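Local structure of DNA polymerase (Bacillus phage phi29, 2PY5) at residues F[6-12]-F[54-60]; F[26-30]-F[166-171]. The protein replicates the viral genome by protein-primed, highly processive strand-displacement DNA synthesis and proofreads its product with a 3'-5' exonuclease activity. The protein carries 2 engineered substitutions. One frame throughout, in Å; residues are numbered along the deposited sequence.

Both contacts belong to the exonuclease domain and share one mixed sheet, in which strand 8-15 lies between strand 57-60 (contact 1) and strand 24-31 (contact 2). Contact 1 pairs two parallel strands; contact 2 lays helix 160-182 over the neighbouring strand. Their centres are 12 Å apart. Ser10 joins them twice, through a probable hydrogen bond from its N to Met30 O (2.8 Å) and another between its OG and Ile170 O (2.8 Å). Ala12, engineered in place of an aspartate essential for exonucleolysis, packs its CB on Ile170 CG2 at 3.6 Å. The bound DNA lies about 6 Å from contact 1 and 4 Å from contact 2, nearest atoms.

Contact 1. Residues F[6-12]-F[54-60]; sequences RKMYSCA and VQADLYF. Engineered in segment 6-12: Ala12 (natural residue Asp).
Strands 8-12 and 57-60 pair in parallel inside the mixed sheet of the exonuclease domain, and an arginine-aspartate salt bridge closes the end where they begin. The pairing zigzags from chain to chain: Asp57 N binds Lys7 O, Tyr9 N binds Asp57 O, Tyr59 N binds Tyr9 O, and Cys11 N binds Tyr59 O at 2.8 Å. Strand 24-31 flanks 8-12 on its other edge.

Where the strands begin, Arg6 NE donates to Asp57 OD1 over 2.9 Å in a nearly straight bond (176°). The acceptor lies in the guanidinium plane, yet the arginine meets OD1 from above the carboxylate, and the two planes are 42° apart. A bend at chi3 (73°) turns the guanidinium so that Gln55 O lies over one face; NH2 adds a weak bond to Ala56 O and a further one to His116 O. Water joins Lys7 N to Gln55 O.

On one side of the sheet, the Tyr9 ring receives Ala56 CB at its edge, CD1 to CB 3.8 Å, and Val54 CG2 comes obliquely to CE1 at 3.7 Å. Leu58 CD2 touches Tyr9 CB, and the Tyr9 hydroxyl bonds to Glu37. Farther along, Cys11 CB sits over the Phe60 ring, 3.5 Å from its centroid, a CH-pi contact, while SG stands obliquely to the same ring and meets Leu58 CB at 4.1 Å. The opposite side carries Ser10 and Tyr59, the latter involved in terminal-protein interaction; both touch helix 160-182.

The backbone bonds thus set the register, and the partly exposed Arg6-Asp57 pair adds a charged tie at the start of the strands. At the buried end, beside the engineered exonuclease-site residue Ala12, apolar packing of Cys11 on Phe60 takes over.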
ATOM      1  N   ARG F   6      12.924   6.355  26.284  1.00 49.00           N
ATOM      2  CA  ARG F   6      12.037   7.415  25.820  1.00 42.16           C
ATOM      3  C   ARG F   6      10.567   7.023  25.887  1.00 39.82           C
ATOM      4  O   ARG F   6      10.186   5.926  25.480  1.00 39.46           O
ATOM      5  CB  ARG F   6      12.376   7.813  24.378  1.00 41.73           C
ATOM      6  CG  ARG F   6      13.761   8.393  24.228  1.00 40.99           C
ATOM      7  CD  ARG F   6      14.177   8.470  22.797  1.00 38.03           C
ATOM      8  NE  ARG F   6      13.471   9.539  22.092  1.00 36.12           N
ATOM      9  CZ  ARG F   6      13.730  10.831  22.235  1.00 35.76           C
ATOM     10  NH1 ARG F   6      14.696  11.250  23.034  1.00 35.48           N
ATOM     11  NH2 ARG F   6      13.022  11.717  21.553  1.00 33.70           N
ATOM     12  N   LYS F   7       9.747   7.955  26.364  1.00 33.30           N
ATOM     13  CA  LYS F   7       8.302   7.802  26.344  1.00 33.76           C
ATOM     14  C   LYS F   7       7.784   7.911  24.915  1.00 35.14           C
ATOM     15  O   LYS F   7       8.477   8.455  24.044  1.00 32.48           O
ATOM     16  CB  LYS F   7       7.645   8.865  27.218  1.00 36.61           C
ATOM     17  CG  LYS F   7       7.858   8.669  28.722  1.00 37.97           C
ATOM     18  CD  LYS F   7       7.197   9.813  29.489  1.00 42.05           C
ATOM     19  CE  LYS F   7       6.559   9.379  30.785  1.00 45.80           C
ATOM     20  NZ  LYS F   7       5.680  10.469  31.337  1.00 46.87           N
ATOM     21  N   MET F   8       6.579   7.381  24.694  1.00 35.12           N
ATOM     22  CA  MET F   8       5.923   7.388  23.391  1.00 35.28           C
ATOM     23  C   MET F   8       4.500   7.891  23.537  1.00 33.66           C
ATOM     24  O   MET F   8       3.765   7.454  24.438  1.00 33.86           O
ATOM     25  CB  MET F   8       5.876   5.989  22.779  1.00 39.21           C
ATOM     26  CG  MET F   8       7.204   5.264  22.761  1.00 44.36           C
ATOM     27  SD  MET F   8       7.044   3.517  22.312  1.00 48.63           S
ATOM     28  CE  MET F   8       6.004   2.874  23.621  1.00 48.44           C
ATOM     29  N   TYR F   9       4.108   8.762  22.619  1.00 32.06           N
ATOM     30  CA  TYR F   9       2.777   9.361  22.652  1.00 29.86           C
ATOM     31  C   TYR F   9       2.084   9.221  21.333  1.00 31.72           C
ATOM     32  O   TYR F   9       2.702   9.390  20.292  1.00 32.80           O
ATOM     33  CB  TYR F   9       2.865  10.854  22.990  1.00 29.76           C
ATOM     34  CG  TYR F   9       3.324  11.126  24.407  1.00 31.44           C
ATOM     35  CD1 TYR F   9       4.676  11.140  24.730  1.00 29.29           C
ATOM     36  CD2 TYR F   9       2.404  11.344  25.417  1.00 31.98           C
ATOM     37  CE1 TYR F   9       5.099  11.393  26.019  1.00 29.41           C
ATOM     38  CE2 TYR F   9       2.807  11.573  26.703  1.00 30.05           C
ATOM     39  CZ  TYR F   9       4.158  11.599  27.017  1.00 31.03           C
ATOM     40  OH  TYR F   9       4.557  11.834  28.322  1.00 33.62           O
ATOM     41  N   SER F  10       0.783   8.972  21.408  1.00 31.61           N
ATOM     42  CA  SER F  10      -0.149   9.072  20.296  1.00 31.61           C
ATOM     43  C   SER F  10      -0.790  10.455  20.272  1.00 31.63           C
ATOM     44  O   SER F  10      -1.362  10.884  21.273  1.00 31.33           O
ATOM     45  CB  SER F  10      -1.256   8.033  20.485  1.00 32.87           C
ATOM     46  OG  SER F  10      -2.214   8.142  19.465  1.00 34.14           O
ATOM     47  N   CYS F  11      -0.706  11.123  19.120  1.00 30.50           N
ATOM     48  CA  CYS F  11      -1.136  12.525  18.981  1.00 30.70           C
ATOM     49  C   CYS F  11      -2.099  12.747  17.827  1.00 31.95           C
ATOM     50  O   CYS F  11      -2.136  11.987  16.886  1.00 30.58           O
ATOM     51  CB  CYS F  11       0.100  13.384  18.743  1.00 30.97           C
ATOM     52  SG  CYS F  11       1.341  13.311  20.054  1.00 33.00           S
ATOM     53  N   ALA F  12      -2.879  13.822  17.904  1.00 30.99           N
ATOM     54  CA  ALA F  12      -3.753  14.215  16.798  1.00 30.25           C
ATOM     55  C   ALA F  12      -4.021  15.705  16.852  1.00 31.19           C
ATOM     56  O   ALA F  12      -3.959  16.320  17.923  1.00 32.92           O
ATOM     57  CB  ALA F  12      -5.069  13.475  16.865  1.00 30.85           C
ATOM     58  N   VAL F  54       9.330  17.488  25.955  1.00 30.57           N
ATOM     59  CA  VAL F  54       8.956  16.115  26.364  1.00 29.39           C
ATOM     60  C   VAL F  54      10.011  15.063  26.045  1.00 32.52           C
ATOM     61  O   VAL F  54      10.011  13.996  26.660  1.00 32.47           O
ATOM     62  CB  VAL F  54       7.546  15.701  25.816  1.00 30.60           C
ATOM     63  CG1 VAL F  54       7.571  15.491  24.313  1.00 30.70           C
ATOM     64  CG2 VAL F  54       6.994  14.483  26.551  1.00 31.91           C
ATOM     65  N   GLN F  55      10.935  15.362  25.125  1.00 31.45           N
ATOM     66  CA  GLN F  55      12.030  14.421  24.801  1.00 32.15           C
ATOM     67  C   GLN F  55      11.482  13.012  24.578  1.00 31.93           C
ATOM     68  O   GLN F  55      11.945  12.036  25.201  1.00 33.74           O
ATOM     69  CB  GLN F  55      13.087  14.379  25.920  1.00 33.24           C
ATOM     70  CG  GLN F  55      13.761  15.702  26.217  1.00 35.24           C
ATOM     71  CD  GLN F  55      14.986  15.522  27.081  1.00 33.45           C
ATOM     72  OE1 GLN F  55      15.860  14.704  26.777  1.00 35.55           O
ATOM     73  NE2 GLN F  55      15.067  16.290  28.164  1.00 35.56           N
ATOM     74  N   ALA F  56      10.491  12.906  23.694  1.00 31.02           N
ATOM     75  CA  ALA F  56       9.794  11.652  23.468  1.00 31.32           C
ATOM     76  C   ALA F  56       9.686  11.298  21.991  1.00 30.69           C
ATOM     77  O   ALA F  56      10.107  12.048  21.096  1.00 31.50           O
ATOM     78  CB  ALA F  56       8.391  11.691  24.117  1.00 32.47           C
ATOM     79  N   ASP F  57       9.102  10.138  21.744  1.00 31.00           N
ATOM     80  CA  ASP F  57       8.729   9.722  20.415  1.00 31.08           C
ATOM     81  C   ASP F  57       7.223   9.921  20.258  1.00 32.60           C
ATOM     82  O   ASP F  57       6.444   9.345  21.021  1.00 32.72           O
ATOM     83  CB  ASP F  57       9.039   8.240  20.237  1.00 32.22           C
ATOM     84  CG  ASP F  57      10.525   7.937  20.212  1.00 35.96           C
ATOM     85  OD1 ASP F  57      11.352   8.874  20.175  1.00 36.67           O
ATOM     86  OD2 ASP F  57      10.866   6.726  20.218  1.00 39.13           O
ATOM     87  N   LEU F  58       6.820  10.719  19.272  1.00 29.89           N
ATOM     88  CA  LEU F  58       5.410  11.043  19.044  1.00 29.27           C
ATOM     89  C   LEU F  58       4.973  10.402  17.759  1.00 32.87           C
ATOM     90  O   LEU F  58       5.768  10.251  16.829  1.00 32.29           O
ATOM     91  CB  LEU F  58       5.178  12.549  18.916  1.00 31.37           C
ATOM     92  CG  LEU F  58       5.763  13.475  19.970  1.00 35.39           C
ATOM     93  CD1 LEU F  58       5.249  14.940  19.783  1.00 34.65           C
ATOM     94  CD2 LEU F  58       5.563  12.935  21.394  1.00 35.57           C
ATOM     95  N   TYR F  59       3.701  10.046  17.714  1.00 31.28           N
ATOM     96  CA  TYR F  59       3.092   9.441  16.535  1.00 32.92           C
ATOM     97  C   TYR F  59       1.836  10.186  16.156  1.00 33.65           C
ATOM     98  O   TYR F  59       0.960  10.396  17.014  1.00 34.38           O
ATOM     99  CB  TYR F  59       2.722   7.986  16.842  1.00 32.64           C
ATOM    100  CG  TYR F  59       3.932   7.114  16.966  1.00 30.71           C
ATOM    101  CD1 TYR F  59       4.642   7.029  18.165  1.00 33.00           C
ATOM    102  CD2 TYR F  59       4.391   6.402  15.865  1.00 30.84           C
ATOM    103  CE1 TYR F  59       5.773   6.239  18.264  1.00 33.07           C
ATOM    104  CE2 TYR F  59       5.519   5.612  15.957  1.00 31.58           C
ATOM    105  CZ  TYR F  59       6.210   5.542  17.145  1.00 32.37           C
ATOM    106  OH  TYR F  59       7.346   4.752  17.230  1.00 36.11           O
ATOM    107  N   PHE F  60       1.735  10.584  14.888  1.00 30.88           N
ATOM    108  CA  PHE F  60       0.487  11.088  14.319  1.00 29.37           C
ATOM    109  C   PHE F  60       0.069  10.102  13.256  1.00 29.52           C
ATOM    110  O   PHE F  60       0.934   9.522  12.551  1.00 30.70           O
ATOM    111  CB  PHE F  60       0.657  12.470  13.665  1.00 29.78           C
ATOM    112  CG  PHE F  60       0.770  13.609  14.650  1.00 30.11           C
ATOM    113  CD1 PHE F  60       1.977  13.894  15.276  1.00 30.89           C
ATOM    114  CD2 PHE F  60      -0.325  14.410  14.918  1.00 30.27           C
ATOM    115  CE1 PHE F  60       2.081  14.944  16.150  1.00 31.44           C
ATOM    116  CE2 PHE F  60      -0.212  15.468  15.812  1.00 31.75           C
ATOM    117  CZ  PHE F  60       0.993  15.733  16.414  1.00 32.35           C
TER
HETATM  118  O   HOH W   1      16.128  13.746  24.135  1.00 23.23           O
HETATM  119  O   HOH W   2      10.372   4.814  23.030  1.00 55.28           O
HETATM  120  O   HOH W   3      10.775  10.586  27.192  1.00 33.09           O

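Contact 2. Residues F[26-30]-F[166-171]; sequences AYGYM and IKNDIQ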
ATOM      1  N   ALA F  26      -7.597  22.140  17.764  1.00 29.72           N
ATOM      2  CA  ALA F  26      -7.463  21.205  18.879  1.00 29.22           C
ATOM      3  C   ALA F  26      -6.260  20.301  18.690  1.00 29.71           C
ATOM      4  O   ALA F  26      -5.909  19.964  17.567  1.00 30.20           O
ATOM      5  CB  ALA F  26      -8.721  20.354  19.042  1.00 29.78           C
ATOM      6  N   TYR F  27      -5.613  19.949  19.802  1.00 29.54           N
ATOM      7  CA  TYR F  27      -4.604  18.898  19.820  1.00 32.26           C
ATOM      8  C   TYR F  27      -4.950  17.905  20.917  1.00 29.72           C
ATOM      9  O   TYR F  27      -5.643  18.237  21.883  1.00 30.42           O
ATOM     10  CB  TYR F  27      -3.204  19.463  20.082  1.00 32.01           C
ATOM     11  CG  TYR F  27      -2.961  19.922  21.520  1.00 31.28           C
ATOM     12  CD1 TYR F  27      -2.635  19.010  22.533  1.00 30.84           C
ATOM     13  CD2 TYR F  27      -3.073  21.265  21.875  1.00 31.30           C
ATOM     14  CE1 TYR F  27      -2.412  19.437  23.854  1.00 32.19           C
ATOM     15  CE2 TYR F  27      -2.841  21.687  23.181  1.00 31.26           C
ATOM     16  CZ  TYR F  27      -2.517  20.758  24.169  1.00 32.19           C
ATOM     17  OH  TYR F  27      -2.301  21.166  25.477  1.00 33.44           O
ATOM     18  N   GLY F  28      -4.422  16.694  20.776  1.00 28.91           N
ATOM     19  CA  GLY F  28      -4.474  15.706  21.837  1.00 29.78           C
ATOM     20  C   GLY F  28      -3.176  14.938  21.816  1.00 29.09           C
ATOM     21  O   GLY F  28      -2.616  14.681  20.741  1.00 30.24           O
ATOM     22  N   TYR F  29      -2.686  14.592  23.003  1.00 30.14           N
ATOM     23  CA  TYR F  29      -1.631  13.581  23.158  1.00 29.82           C
ATOM     24  C   TYR F  29      -1.979  12.589  24.242  1.00 29.77           C
ATOM     25  O   TYR F  29      -2.655  12.926  25.185  1.00 29.46           O
ATOM     26  CB  TYR F  29      -0.246  14.207  23.408  1.00 31.20           C
ATOM     27  CG  TYR F  29      -0.053  14.942  24.719  1.00 32.23           C
ATOM     28  CD1 TYR F  29       0.112  14.242  25.930  1.00 33.26           C
ATOM     29  CD2 TYR F  29       0.006  16.327  24.752  1.00 33.74           C
ATOM     30  CE1 TYR F  29       0.305  14.910  27.134  1.00 33.88           C
ATOM     31  CE2 TYR F  29       0.202  17.003  25.952  1.00 32.12           C
ATOM     32  CZ  TYR F  29       0.363  16.280  27.141  1.00 33.17           C
ATOM     33  OH  TYR F  29       0.550  16.931  28.343  1.00 36.10           O
ATOM     34  N   MET F  30      -1.515  11.349  24.078  1.00 29.49           N
ATOM     35  CA  MET F  30      -1.786  10.279  25.034  1.00 30.51           C
ATOM     36  C   MET F  30      -0.575   9.346  25.078  1.00 30.43           C
ATOM     37  O   MET F  30      -0.119   8.880  24.048  1.00 31.58           O
ATOM     38  CB  MET F  30      -3.046   9.494  24.637  1.00 31.77           C
ATOM     39  CG  MET F  30      -3.345   8.323  25.559  1.00 32.89           C
ATOM     40  SD  MET F  30      -4.921   7.502  25.259  1.00 34.10           S
ATOM     41  CE  MET F  30      -6.060   8.646  26.013  1.00 33.32           C
ATOM     42  N   ILE F 166     -11.712  13.342  19.979  1.00 33.72           N
ATOM     43  CA  ILE F 166     -10.268  13.501  19.917  1.00 32.63           C
ATOM     44  C   ILE F 166      -9.587  12.475  20.830  1.00 32.52           C
ATOM     45  O   ILE F 166      -8.623  11.814  20.433  1.00 33.53           O
ATOM     46  CB  ILE F 166      -9.844  14.956  20.297  1.00 33.02           C
ATOM     47  CG1 ILE F 166     -10.416  15.960  19.282  1.00 33.66           C
ATOM     48  CG2 ILE F 166      -8.303  15.068  20.375  1.00 35.69           C
ATOM     49  CD1 ILE F 166     -10.454  17.414  19.793  1.00 33.62           C
ATOM     50  N   LYS F 167     -10.107  12.326  22.040  1.00 31.20           N
ATOM     51  CA  LYS F 167      -9.588  11.353  22.986  1.00 33.03           C
ATOM     52  C   LYS F 167      -9.692   9.929  22.425  1.00 32.63           C
ATOM     53  O   LYS F 167      -8.774   9.118  22.580  1.00 32.51           O
ATOM     54  CB  LYS F 167     -10.350  11.439  24.308  1.00 34.25           C
ATOM     55  CG  LYS F 167      -9.679  10.687  25.429  1.00 35.38           C
ATOM     56  CD  LYS F 167     -10.455  10.806  26.695  1.00 37.79           C
ATOM     57  CE  LYS F 167      -9.834   9.973  27.788  1.00 38.45           C
ATOM     58  NZ  LYS F 167     -10.579  10.103  29.066  1.00 42.18           N
ATOM     59  N   ASN F 168     -10.806   9.632  21.768  1.00 32.79           N
ATOM     60  CA  ASN F 168     -11.013   8.302  21.179  1.00 32.85           C
ATOM     61  C   ASN F 168     -10.015   8.061  20.048  1.00 32.95           C
ATOM     62  O   ASN F 168      -9.410   6.978  19.958  1.00 34.01           O
ATOM     63  CB  ASN F 168     -12.449   8.171  20.665  1.00 33.72           C
ATOM     64  CG  ASN F 168     -12.733   6.821  20.051  1.00 38.40           C
ATOM     65  OD1 ASN F 168     -13.290   6.734  18.953  1.00 40.34           O
ATOM     66  ND2 ASN F 168     -12.365   5.752  20.759  1.00 38.17           N
ATOM     67  N   ASP F 169      -9.843   9.054  19.178  1.00 32.86           N
ATOM     68  CA  ASP F 169      -8.882   8.935  18.070  1.00 33.48           C
ATOM     69  C   ASP F 169      -7.477   8.628  18.554  1.00 31.64           C
ATOM     70  O   ASP F 169      -6.835   7.702  18.050  1.00 33.48           O
ATOM     71  CB  ASP F 169      -8.819  10.210  17.229  1.00 38.33           C
ATOM     72  CG  ASP F 169      -9.975  10.350  16.276  1.00 44.18           C
ATOM     73  OD1 ASP F 169     -10.834   9.448  16.219  1.00 48.06           O
ATOM     74  OD2 ASP F 169     -10.013  11.384  15.569  1.00 50.70           O
ATOM     75  N   ILE F 170      -6.979   9.405  19.514  1.00 31.47           N
ATOM     76  CA  ILE F 170      -5.610   9.172  20.003  1.00 31.40           C
ATOM     77  C   ILE F 170      -5.506   7.864  20.800  1.00 31.37           C
ATOM     78  O   ILE F 170      -4.472   7.218  20.784  1.00 30.29           O
ATOM     79  CB  ILE F 170      -5.036  10.380  20.798  1.00 31.40           C
ATOM     80  CG1 ILE F 170      -5.796  10.642  22.116  1.00 32.17           C
ATOM     81  CG2 ILE F 170      -5.036  11.623  19.896  1.00 31.88           C
ATOM     82  CD1 ILE F 170      -5.334  11.930  22.831  1.00 32.46           C
ATOM     83  N   GLN F 171      -6.581   7.447  21.464  1.00 29.53           N
ATOM     84  CA  GLN F 171      -6.544   6.222  22.258  1.00 30.76           C
ATOM     85  C   GLN F 171      -6.579   4.986  21.366  1.00 31.43           C
ATOM     86  O   GLN F 171      -5.967   3.983  21.703  1.00 29.72           O
ATOM     87  CB  GLN F 171      -7.684   6.184  23.287  1.00 30.82           C
ATOM     88  CG  GLN F 171      -7.611   4.953  24.192  1.00 31.92           C
ATOM     89  CD  GLN F 171      -8.506   5.014  25.415  1.00 33.84           C
ATOM     90  OE1 GLN F 171      -8.858   3.979  25.986  1.00 39.30           O
ATOM     91  NE2 GLN F 171      -8.864   6.213  25.831  1.00 33.92           N
TER
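Apolar packing carries this buried contact, in which helix segment 166-171 lies across strand 26-30 with axes 8.1 Å apart at closest approach and inclined by 42°. Ile166 reaches the start of the strand with its CD1, which presses on Ala26 CB at 3.5 Å, tighter than usual for two carbons. Its CG2 branch faces the backbone of Gly28, 4.1 Å from CA. One helical turn on, Ile170 points its longer branch at the strand: CG1 stands between the backbone N and the carbonyl carbon (chi1 66°), and CD1 rests 3.7 Å from Tyr29 C and 3.8 Å from Met30 CB. With no side chain at Gly28, the two isoleucines approach the main chain directly.

The sulfur contact lies at the other end. Met30 leaves the strand with CG anti to its backbone N (chi1 177°) and runs extended until the bend at chi3, setting SD 3.6 Å from Gln171 CB and the terminal CE 4.2 Å from Lys167 CG. The thioether thus lies against Gln171 CB and brings its methyl loosely towards Lys167.

No hydrogen bond crosses the interface. On the face of the strand turned from the helix, Tyr27 OH bonds to Glu46 and the Tyr29 ring stacks on Trp50.

Asp169, a magnesium ligand of this protein, stands on the same helix clear of the strand, packed on a DNA phosphate. A helix laid on the sheet and delivering a metal-binding aspartate is typical of the DnaQ-like exonuclease fold of B-family polymerases.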